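Putative phthiocerol dimycocerosate transporter LppX (Mycobacterium tuberculosis, PDB 2BYO) probably carries phthiocerol dimycocerosates from the cell membrane to the outer membrane, holding the lipid in a large hydrophobic cavity. Local coordinates at residues L55-D61 and G73-N78; V62-A66 and P203-D207. One frame throughout, in Å; residues are numbered along the deposited sequence.

How the contacts relate
Contacts 1 and 2 divide strand 57-65 between them. In contact 1 its first half pairs with strand 70-77 in a hairpin of the U-shaped half-barrel; in contact 2 its last residues meet the C-terminal tail, 203-207. Their centres lie about 17 Å apart, yet they touch where Val74 O comes 4.3 Å from Val62 CG2. Zinc links them too: Asp61 of contact 1 and Asp63 of contact 2 each bind a zinc ion, and His42 joins both sites through different ring nitrogens. Lipid is near both contacts, with the side chains of Ile57 and Val64 each about 4 Å from a bound alpha-linolenic acid.

Contact 1: L55-D61 and G73-N78; sequences LGITSAD and GVCTYN. With ZN (zinc ion), chain C.
Residues 57-61 and 73-77 form an antiparallel beta hairpin in the U-shaped half-barrel of LppX, their short axes 4.5 Å apart at closest and 163° between directions. Val74 and Asp61 make a hydrogen-bonded pair, Asp61 N to Val74 O 2.9 Å and Val74 N to Asp61 O 3.0 Å. Ala60 with Cys75 and Ile57 with Tyr77 are non-hydrogen-bonded pairs, CA to CA about 4.0 and 4.5 Å. Between them lies a beta bulge: Thr58 and Ser59 together face Thr76, with Thr58 N to Thr76 O 3.0 Å and Thr76 N to Ser59 O 2.9 Å. Thr58 (phi/psi -123/-8) takes up the extra residue. Asn78 N closes the run on Gly56 O at 3.1 Å; Gly56, at phi 91°, has no room for a CB, which would strike Asn78 OD1.

Ile57 (chi1 m), Ala60, Cys75 (p) and Tyr77 (t) share one face. Ile57 CG2 and Ala60 CB each pack 4.0 Å from Cys75 CB, while Ile57 CG1 meets the edge of the Tyr77 ring, 4.3 Å from CD1. Leu103 of strand 99-105 touches both Ile57 and Tyr77, and a bound alpha-linolenic acid lies near Ile57, so this face borders lipid. Ser59, Asp61, Val74 and Thr76 occupy the other face. There Asp61 (chi1 m) forms a salt bridge with Arg46 through OD1, while OD2 joins His42 and two waters on zinc, the Asp61 OD2 to ZN bond being 2.0 Å.

Contact 2: V62-A66 and P203-D207; sequences VDVRA and PVNVD
Here the end of a strand meets the largely extended C-terminal tail without any backbone pairing; the nearest CA atoms, those of Asp63 and Val204, are 6.3 Å apart. Asp63 (chi1 m) directs its CB toward the tail, 3.7 Å from Val204 CG1, and its O lies 3.6 Å from Val206 CG1, while its carboxylate binds a zinc ion together with His42. The CA-to-CB bond of Val64 points away from the tail, and its side chain lies about 4 Å from a bound alpha-linolenic acid. Arg65 turns back to the tail with chi1 and chi2 t and chi3 p. Its CB rests 4.0 Å from Val204 CG2, and Val206 CG2 lies over one face of the guanidinium, 3.9 Å from NH1. That same Arg65 NH1 makes a salt bridge, with a weak hydrogen bond, to OD1 of the terminal Asp207 at 3.1 Å, and NE bonds to Pro68 O. The tail thus lies across the end of strand 57-65 and reaches strand 70-77, where Val206 packs on Ala70 and Lys72.

Contact 1: L55-D61 and G73-N78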
ATOM      1  N   LEU A  55       2.778  12.622   0.905  1.00 45.66           N
ATOM      2  CA  LEU A  55       2.203  13.891   1.354  1.00 46.44           C
ATOM      3  C   LEU A  55       2.620  14.283   2.779  1.00 45.28           C
ATOM      4  O   LEU A  55       1.892  15.011   3.461  1.00 46.76           O
ATOM      5  CB  LEU A  55       0.667  13.851   1.246  1.00 46.15           C
ATOM      6  CG  LEU A  55       0.069  13.392  -0.085  1.00 46.85           C
ATOM      7  CD1 LEU A  55      -1.446  13.328   0.017  1.00 47.35           C
ATOM      8  CD2 LEU A  55       0.487  14.312  -1.202  1.00 50.12           C
ATOM      9  N   GLY A  56       3.790  13.813   3.215  1.00 44.14           N
ATOM     10  CA  GLY A  56       4.311  14.102   4.557  1.00 43.20           C
ATOM     11  C   GLY A  56       3.932  13.088   5.632  1.00 40.30           C
ATOM     12  O   GLY A  56       4.329  13.230   6.796  1.00 40.06           O
ATOM     13  N   ILE A  57       3.151  12.079   5.251  1.00 37.72           N
ATOM     14  CA  ILE A  57       2.810  10.981   6.143  1.00 35.30           C
ATOM     15  C   ILE A  57       3.923   9.927   6.101  1.00 34.79           C
ATOM     16  O   ILE A  57       4.416   9.592   5.023  1.00 35.44           O
ATOM     17  CB  ILE A  57       1.471  10.333   5.746  1.00 34.48           C
ATOM     18  CG1 ILE A  57       0.336  11.347   5.905  1.00 34.43           C
ATOM     19  CG2 ILE A  57       1.206   9.064   6.595  1.00 33.38           C
ATOM     20  CD1 ILE A  57      -1.002  10.829   5.452  1.00 34.68           C
ATOM     21  N   THR A  58       4.326   9.439   7.277  1.00 33.22           N
ATOM     22  CA  THR A  58       5.400   8.442   7.411  1.00 33.02           C
ATOM     23  C   THR A  58       4.951   7.171   8.152  1.00 31.17           C
ATOM     24  O   THR A  58       5.688   6.176   8.198  1.00 31.44           O
ATOM     25  CB  THR A  58       6.629   9.037   8.143  1.00 34.93           C
ATOM     26  OG1 THR A  58       6.233   9.541   9.423  1.00 34.77           O
ATOM     27  CG2 THR A  58       7.244  10.171   7.341  1.00 35.51           C
ATOM     28  N   SER A  59       3.746   7.200   8.712  1.00 30.05           N
ATOM     29  CA  SER A  59       3.122   6.022   9.299  1.00 29.57           C
ATOM     30  C   SER A  59       1.605   6.191   9.253  1.00 28.71           C
ATOM     31  O   SER A  59       1.110   7.314   9.328  1.00 29.67           O
ATOM     32  CB  SER A  59       3.591   5.839  10.751  1.00 30.44           C
ATOM     33  OG  SER A  59       3.077   4.650  11.320  1.00 31.17           O
ATOM     34  N   ALA A  60       0.864   5.093   9.101  1.00 27.98           N
ATOM     35  CA  ALA A  60      -0.595   5.151   9.238  1.00 27.97           C
ATOM     36  C   ALA A  60      -1.181   3.800   9.592  1.00 27.70           C
ATOM     37  O   ALA A  60      -0.634   2.765   9.226  1.00 25.80           O
ATOM     38  CB  ALA A  60      -1.245   5.683   7.957  1.00 28.39           C
ATOM     39  N   ASP A  61      -2.289   3.839  10.327  1.00 27.85           N
ATOM     40  CA  ASP A  61      -3.164   2.700  10.530  1.00 27.48           C
ATOM     41  C   ASP A  61      -4.554   3.179  10.194  1.00 27.65           C
ATOM     42  O   ASP A  61      -5.085   4.082  10.862  1.00 27.82           O
ATOM     43  CB  ASP A  61      -3.109   2.190  11.963  1.00 28.64           C
ATOM     44  CG  ASP A  61      -1.859   1.393  12.230  1.00 30.90           C
ATOM     45  OD1 ASP A  61      -0.803   2.017  12.429  1.00 33.47           O
ATOM     46  OD2 ASP A  61      -1.932   0.149  12.214  1.00 31.24           O
ATOM     47  N   GLY A  73      -8.646   6.750  10.048  1.00 30.80           N
ATOM     48  CA  GLY A  73      -7.666   6.182  10.942  1.00 30.24           C
ATOM     49  C   GLY A  73      -6.773   7.236  11.556  1.00 30.33           C
ATOM     50  O   GLY A  73      -7.198   8.367  11.800  1.00 28.41           O
ATOM     51  N   VAL A  74      -5.517   6.858  11.763  1.00 29.62           N
ATOM     52  CA  VAL A  74      -4.547   7.697  12.449  1.00 29.08           C
ATOM     53  C   VAL A  74      -3.237   7.623  11.675  1.00 28.30           C
ATOM     54  O   VAL A  74      -2.972   6.628  10.991  1.00 27.42           O
ATOM     55  CB  VAL A  74      -4.390   7.253  13.923  1.00 29.44           C
ATOM     56  CG1 VAL A  74      -3.742   5.886  14.031  1.00 29.38           C
ATOM     57  CG2 VAL A  74      -3.621   8.261  14.711  1.00 32.16           C
ATOM     58  N   CYS A  75      -2.444   8.686  11.750  1.00 26.90           N
ATOM     59  CA  CYS A  75      -1.186   8.742  11.022  1.00 28.28           C
ATOM     60  C   CYS A  75      -0.137   9.554  11.759  1.00 28.25           C
ATOM     61  O   CYS A  75      -0.428  10.238  12.740  1.00 28.84           O
ATOM     62  CB  CYS A  75      -1.398   9.311   9.611  1.00 27.59           C
ATOM     63  SG  CYS A  75      -1.745  11.060   9.494  1.00 30.70           S
ATOM     64  N   THR A  76       1.088   9.436  11.278  1.00 29.58           N
ATOM     65  CA  THR A  76       2.179  10.299  11.685  1.00 30.96           C
ATOM     66  C   THR A  76       2.395  11.233  10.502  1.00 32.03           C
ATOM     67  O   THR A  76       2.704  10.768   9.396  1.00 31.94           O
ATOM     68  CB  THR A  76       3.454   9.487  12.003  1.00 31.21           C
ATOM     69  OG1 THR A  76       3.205   8.634  13.130  1.00 29.44           O
ATOM     70  CG2 THR A  76       4.627  10.409  12.331  1.00 33.97           C
ATOM     71  N   TYR A  77       2.212  12.529  10.745  1.00 33.82           N
ATOM     72  CA  TYR A  77       2.284  13.567   9.727  1.00 35.56           C
ATOM     73  C   TYR A  77       3.241  14.661  10.186  1.00 37.89           C
ATOM     74  O   TYR A  77       3.058  15.250  11.253  1.00 37.87           O
ATOM     75  CB  TYR A  77       0.888  14.164   9.473  1.00 35.88           C
ATOM     76  CG  TYR A  77       0.929  15.425   8.637  1.00 37.85           C
ATOM     77  CD1 TYR A  77       1.154  15.368   7.268  1.00 39.13           C
ATOM     78  CD2 TYR A  77       0.761  16.678   9.220  1.00 40.53           C
ATOM     79  CE1 TYR A  77       1.217  16.515   6.502  1.00 41.35           C
ATOM     80  CE2 TYR A  77       0.818  17.834   8.452  1.00 42.73           C
ATOM     81  CZ  TYR A  77       1.050  17.739   7.097  1.00 43.02           C
ATOM     82  OH  TYR A  77       1.110  18.875   6.334  1.00 46.25           O
ATOM     83  N   ASN A  78       4.258  14.935   9.373  1.00 40.00           N
ATOM     84  CA  ASN A  78       5.308  15.887   9.711  1.00 42.41           C
ATOM     85  C   ASN A  78       5.871  15.666  11.119  1.00 42.30           C
ATOM     86  O   ASN A  78       6.125  16.616  11.859  1.00 43.53           O
ATOM     87  CB  ASN A  78       4.792  17.323   9.524  1.00 44.09           C
ATOM     88  CG  ASN A  78       4.649  17.709   8.050  1.00 47.51           C
ATOM     89  OD1 ASN A  78       4.979  16.930   7.144  1.00 48.43           O
ATOM     90  ND2 ASN A  78       4.164  18.920   7.806  1.00 50.14           N
TER
HETATM   91 ZN    ZN C1209      -3.589  -0.958  12.695  1.00 39.16          ZN
HETATM   92  O   HOH W   1      -2.822  -3.055  13.070  1.00 26.77           O
HETATM   93  O   HOH W   2      -4.507  -0.021  14.737  1.00 20.43           O

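Contact 2: V62-A66 and P203-D207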
ATOM      1  N   VAL A  62      -5.137   2.565   9.166  1.00 27.34           N
ATOM      2  CA  VAL A  62      -6.323   3.100   8.511  1.00 28.50           C
ATOM      3  C   VAL A  62      -7.334   1.994   8.186  1.00 28.26           C
ATOM      4  O   VAL A  62      -6.979   0.960   7.632  1.00 28.41           O
ATOM      5  CB  VAL A  62      -5.913   3.860   7.217  1.00 29.42           C
ATOM      6  CG1 VAL A  62      -7.115   4.500   6.536  1.00 32.83           C
ATOM      7  CG2 VAL A  62      -4.896   4.952   7.552  1.00 33.09           C
ATOM      8  N   ASP A  63      -8.592   2.230   8.530  1.00 28.27           N
ATOM      9  CA  ASP A  63      -9.692   1.377   8.095  1.00 29.06           C
ATOM     10  C   ASP A  63     -10.196   1.880   6.753  1.00 30.34           C
ATOM     11  O   ASP A  63     -10.402   3.076   6.587  1.00 29.96           O
ATOM     12  CB  ASP A  63     -10.831   1.409   9.108  1.00 30.32           C
ATOM     13  CG  ASP A  63     -10.515   0.631  10.359  1.00 30.85           C
ATOM     14  OD1 ASP A  63      -9.630  -0.250  10.335  1.00 29.44           O
ATOM     15  OD2 ASP A  63     -11.161   0.890  11.386  1.00 36.90           O
ATOM     16  N   VAL A  64     -10.384   0.960   5.803  1.00 30.27           N
ATOM     17  CA  VAL A  64     -10.746   1.314   4.438  1.00 31.27           C
ATOM     18  C   VAL A  64     -12.023   0.594   4.038  1.00 32.42           C
ATOM     19  O   VAL A  64     -12.152  -0.617   4.236  1.00 30.26           O
ATOM     20  CB  VAL A  64      -9.633   0.938   3.430  1.00 30.35           C
ATOM     21  CG1 VAL A  64     -10.046   1.315   2.002  1.00 31.85           C
ATOM     22  CG2 VAL A  64      -8.322   1.621   3.791  1.00 30.27           C
ATOM     23  N   ARG A  65     -12.965   1.354   3.487  1.00 34.76           N
ATOM     24  CA  ARG A  65     -14.111   0.797   2.783  1.00 37.22           C
ATOM     25  C   ARG A  65     -13.901   1.026   1.289  1.00 37.84           C
ATOM     26  O   ARG A  65     -13.612   2.145   0.865  1.00 36.55           O
ATOM     27  CB  ARG A  65     -15.410   1.455   3.236  1.00 38.91           C
ATOM     28  CG  ARG A  65     -16.654   0.839   2.621  1.00 40.98           C
ATOM     29  CD  ARG A  65     -17.867   1.701   2.922  1.00 45.31           C
ATOM     30  NE  ARG A  65     -17.758   3.001   2.262  1.00 47.10           N
ATOM     31  CZ  ARG A  65     -18.378   4.109   2.658  1.00 50.79           C
ATOM     32  NH1 ARG A  65     -19.167   4.100   3.733  1.00 52.68           N
ATOM     33  NH2 ARG A  65     -18.203   5.241   1.980  1.00 52.08           N
ATOM     34  N   ALA A  66     -14.067  -0.034   0.499  1.00 39.00           N
ATOM     35  CA  ALA A  66     -13.677  -0.008  -0.917  1.00 41.57           C
ATOM     36  C   ALA A  66     -14.618   0.811  -1.794  1.00 43.96           C
ATOM     37  O   ALA A  66     -14.160   1.528  -2.674  1.00 44.25           O
ATOM     38  CB  ALA A  66     -13.542  -1.432  -1.472  1.00 41.45           C
ATOM     39  N   PRO A 203     -16.198  -5.358   9.378  1.00 35.30           N
ATOM     40  CA  PRO A 203     -16.884  -4.093   9.151  1.00 38.25           C
ATOM     41  C   PRO A 203     -16.142  -2.885   9.728  1.00 38.87           C
ATOM     42  O   PRO A 203     -15.414  -3.008  10.702  1.00 39.26           O
ATOM     43  CB  PRO A 203     -18.259  -4.304   9.814  1.00 41.50           C
ATOM     44  CG  PRO A 203     -18.088  -5.433  10.745  1.00 39.98           C
ATOM     45  CD  PRO A 203     -16.977  -6.276  10.223  1.00 37.34           C
ATOM     46  N   VAL A 204     -16.285  -1.740   9.078  1.00 40.42           N
ATOM     47  CA  VAL A 204     -15.571  -0.522   9.458  1.00 40.81           C
ATOM     48  C   VAL A 204     -16.572   0.610   9.535  1.00 43.77           C
ATOM     49  O   VAL A 204     -17.616   0.569   8.888  1.00 43.88           O
ATOM     50  CB  VAL A 204     -14.439  -0.140   8.436  1.00 39.14           C
ATOM     51  CG1 VAL A 204     -13.364  -1.199   8.381  1.00 35.63           C
ATOM     52  CG2 VAL A 204     -14.997   0.133   7.022  1.00 40.72           C
ATOM     53  N   ASN A 205     -16.255   1.615  10.339  1.00 46.98           N
ATOM     54  CA  ASN A 205     -17.056   2.824  10.423  1.00 50.70           C
ATOM     55  C   ASN A 205     -16.163   3.967   9.964  1.00 52.48           C
ATOM     56  O   ASN A 205     -15.232   4.351  10.675  1.00 53.70           O
ATOM     57  CB  ASN A 205     -17.539   3.039  11.856  1.00 52.68           C
ATOM     58  CG  ASN A 205     -18.318   4.330  12.027  1.00 55.90           C
ATOM     59  OD1 ASN A 205     -18.973   4.805  11.098  1.00 61.68           O
ATOM     60  ND2 ASN A 205     -18.262   4.900  13.229  1.00 60.64           N
ATOM     61  N   VAL A 206     -16.416   4.474   8.761  1.00 53.77           N
ATOM     62  CA  VAL A 206     -15.541   5.482   8.150  1.00 54.85           C
ATOM     63  C   VAL A 206     -16.262   6.796   7.878  1.00 59.14           C
ATOM     64  O   VAL A 206     -15.675   7.709   7.294  1.00 60.04           O
ATOM     65  CB  VAL A 206     -14.846   4.954   6.851  1.00 52.47           C
ATOM     66  CG1 VAL A 206     -13.838   3.870   7.196  1.00 48.32           C
ATOM     67  CG2 VAL A 206     -15.857   4.439   5.840  1.00 52.74           C
ATOM     68  N   ASP A 207     -17.523   6.885   8.311  1.00 62.34           N
ATOM     69  CA  ASP A 207     -18.304   8.121   8.227  1.00 66.94           C
ATOM     70  C   ASP A 207     -19.506   8.131   9.186  1.00 69.47           C
ATOM     71  O   ASP A 207     -20.068   7.083   9.522  1.00 69.57           O
ATOM     72  CB  ASP A 207     -18.774   8.397   6.783  1.00 70.28           C
ATOM     73  CG  ASP A 207     -19.258   7.141   6.050  1.00 70.46           C
ATOM     74  OD1 ASP A 207     -18.802   6.921   4.907  1.00 70.77           O
ATOM     75  OD2 ASP A 207     -20.094   6.387   6.596  1.00 72.23           O
TER